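Local atomic coordinates of chinitase A (Streptomyces coelicolor, PDB entry 3EBV), a protein that probably hydrolyses internal glycosidic links of chitin, the present chain being its family 18 glycosidase domain. Residues 11-16 with 49-54. Residues are numbered along the deposited sequence; the frame is centred on the assembly and turned at random.
Sequences WQNFNN and FNLDSA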
loop_
_atom_site.group_PDB
_atom_site.type_symbol
_atom_site.label_atom_id
_atom_site.label_comp_id
_atom_site.label_asym_id
_atom_site.label_seq_id
_atom_site.Cartn_x
_atom_site.Cartn_y
_atom_site.Cartn_z
ATOM N N TRP A 11 -0.213 -8.876 3.530
ATOM C CA TRP A 11 -0.334 -10.276 4.026
ATOM C C TRP A 11 -1.589 -10.866 3.431
ATOM O O TRP A 11 -2.669 -10.270 3.530
ATOM C CB TRP A 11 -0.420 -10.227 5.538
ATOM C CG TRP A 11 -0.717 -11.563 6.178
ATOM C CD1 TRP A 11 0.199 -12.509 6.502
ATOM C CD2 TRP A 11 -2.013 -12.083 6.542
ATOM N NE1 TRP A 11 -0.444 -13.621 7.057
ATOM C CE2 TRP A 11 -1.786 -13.379 7.093
ATOM C CE3 TRP A 11 -3.326 -11.613 6.433
ATOM C CZ2 TRP A 11 -2.832 -14.183 7.585
ATOM C CZ3 TRP A 11 -4.380 -12.428 6.904
ATOM C CH2 TRP A 11 -4.110 -13.693 7.475
ATOM N N GLN A 12 -1.454 -12.034 2.782
ATOM C CA GLN A 12 -2.591 -12.657 2.079
ATOM C C GLN A 12 -3.579 -13.411 2.961
ATOM O O GLN A 12 -3.202 -14.383 3.620
ATOM C CB GLN A 12 -2.106 -13.635 1.034
ATOM C CG GLN A 12 -1.190 -12.963 -0.040
ATOM C CD GLN A 12 -0.449 -13.975 -0.920
ATOM O OE1 GLN A 12 0.380 -13.602 -1.736
ATOM N NE2 GLN A 12 -0.804 -15.285 -0.810
ATOM N N ASN A 13 -4.830 -12.996 2.911
ATOM C CA ASN A 13 -5.928 -13.783 3.534
ATOM C C ASN A 13 -6.461 -14.817 2.563
ATOM O O ASN A 13 -7.675 -14.948 2.403
ATOM C CB ASN A 13 -7.052 -12.816 3.967
ATOM C CG ASN A 13 -8.181 -13.536 4.709
ATOM O OD1 ASN A 13 -7.908 -14.397 5.529
ATOM N ND2 ASN A 13 -9.422 -13.160 4.424
ATOM N N PHE A 14 -5.557 -15.549 1.917
ATOM C CA PHE A 14 -5.945 -16.528 0.897
ATOM C C PHE A 14 -4.689 -17.253 0.483
ATOM O O PHE A 14 -3.576 -16.773 0.719
ATOM C CB PHE A 14 -6.641 -15.875 -0.318
ATOM C CG PHE A 14 -5.807 -14.796 -0.995
ATOM C CD1 PHE A 14 -4.933 -15.133 -2.021
ATOM C CD2 PHE A 14 -5.924 -13.471 -0.598
ATOM C CE1 PHE A 14 -4.136 -14.157 -2.631
ATOM C CE2 PHE A 14 -5.151 -12.484 -1.227
ATOM C CZ PHE A 14 -4.259 -12.830 -2.231
ATOM N N ASN A 15 -4.858 -18.402 -0.161
ATOM C CA ASN A 15 -3.726 -19.189 -0.623
ATOM C C ASN A 15 -3.656 -19.103 -2.145
ATOM O O ASN A 15 -4.614 -19.498 -2.851
ATOM C CB ASN A 15 -3.952 -20.660 -0.168
ATOM C CG ASN A 15 -2.838 -21.599 -0.587
ATOM O OD1 ASN A 15 -1.918 -21.243 -1.296
ATOM N ND2 ASN A 15 -2.953 -22.854 -0.152
ATOM N N ASN A 16 -2.551 -18.552 -2.672
ATOM C CA ASN A 16 -2.344 -18.445 -4.110
ATOM C C ASN A 16 -1.099 -19.206 -4.571
ATOM O O ASN A 16 -0.573 -18.946 -5.650
ATOM C CB ASN A 16 -2.202 -16.972 -4.557
ATOM C CG ASN A 16 -1.011 -16.280 -3.873
ATOM O OD1 ASN A 16 -0.260 -16.934 -3.144
ATOM N ND2 ASN A 16 -0.857 -14.958 -4.087
ATOM N N PHE A 49 -14.908 -8.607 6.503
ATOM C CA PHE A 49 -13.706 -9.407 6.509
ATOM C C PHE A 49 -14.020 -10.791 7.069
ATOM O O PHE A 49 -14.657 -10.902 8.128
ATOM C CB PHE A 49 -12.635 -8.750 7.368
ATOM C CG PHE A 49 -11.368 -9.570 7.466
ATOM C CD1 PHE A 49 -10.552 -9.750 6.344
ATOM C CD2 PHE A 49 -11.010 -10.184 8.663
ATOM C CE1 PHE A 49 -9.406 -10.516 6.432
ATOM C CE2 PHE A 49 -9.855 -10.954 8.744
ATOM C CZ PHE A 49 -9.052 -11.106 7.640
ATOM N N ASN A 50 -13.554 -11.811 6.361
ATOM C CA ASN A 50 -13.751 -13.195 6.780
ATOM C C ASN A 50 -12.396 -13.895 6.727
ATOM O O ASN A 50 -11.897 -14.156 5.613
ATOM C CB ASN A 50 -14.734 -13.872 5.818
ATOM C CG ASN A 50 -16.150 -13.278 5.901
ATOM O OD1 ASN A 50 -16.737 -13.211 6.983
ATOM N ND2 ASN A 50 -16.689 -12.848 4.765
ATOM N N LEU A 51 -11.817 -14.158 7.894
ATOM C CA LEU A 51 -10.527 -14.854 7.933
ATOM C C LEU A 51 -10.649 -16.177 7.196
ATOM O O LEU A 51 -11.581 -16.947 7.464
ATOM C CB LEU A 51 -10.048 -15.072 9.366
ATOM C CG LEU A 51 -8.687 -15.752 9.568
ATOM C CD1 LEU A 51 -7.519 -14.864 9.009
ATOM C CD2 LEU A 51 -8.448 -16.070 11.007
ATOM N N ASP A 52 -9.726 -16.445 6.271
ATOM C CA ASP A 52 -9.722 -17.691 5.492
ATOM C C ASP A 52 -9.088 -18.832 6.302
ATOM O O ASP A 52 -8.068 -19.410 5.919
ATOM C CB ASP A 52 -8.985 -17.461 4.157
ATOM C CG ASP A 52 -9.043 -18.661 3.219
ATOM O OD1 ASP A 52 -9.950 -19.520 3.379
ATOM O OD2 ASP A 52 -8.180 -18.736 2.314
ATOM N N SER A 53 -9.726 -19.172 7.420
ATOM C CA SER A 53 -9.237 -20.217 8.301
ATOM C C SER A 53 -8.890 -21.514 7.571
ATOM O O SER A 53 -7.795 -22.053 7.748
ATOM C CB SER A 53 -10.299 -20.468 9.366
ATOM O OG SER A 53 -10.333 -19.356 10.240
ATOM N N ALA A 54 -9.821 -21.981 6.738
ATOM C CA ALA A 54 -9.651 -23.221 5.970
ATOM C C ALA A 54 -8.442 -23.169 5.030
ATOM O O ALA A 54 -7.602 -24.075 5.045
ATOM C CB ALA A 54 -10.910 -23.527 5.191
HETATM O O HOH W 1 -7.530 -19.589 -0.313
#
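In the TIM barrel of a family 18 chitinase, residues 11-16 carry the chain out of strand 6-12, and residues 49-54 belong to the loop between strand 47-48 and helix 61-73. Their joint is a worked example of one asparagine amide fastening a loop that has no regular structure of its own. CG of N13 lies anti to the backbone N (chi1 -176°), so the amide points into the partner loop and uses both ends. N13 OD1 accepts a hydrogen bond from the backbone N of D52 at 2.8 Å, in the carbonyl plane and on a lone pair. N13 ND2 donates to N50 O at 2.9 Å; this oxygen lies in the N13 amide plane, whereas ND2 stands above the N50 carbonyl plane. Both bonds are nearly straight (169°), and together they fix the rotation of the buried amide. An alanine here would lose both and would probably loosen the 50-52 backbone. Around the amide the packing is close: ND2 of N13 meets CE1 of F49 tip to tip at 3.3 Å, amide and ring planes 40° apart, while CD1 of L51 touches OD1 of N13 and, at 3.9 Å, atom CH2 at the W11 ring edge. The side toward exposed N15 is looser: N of N15 stays 4.2 Å from OD2 of D52, and a single water accepts from N of N15 at 2.9 Å and donates to OD2 of D52 at 2.8 Å.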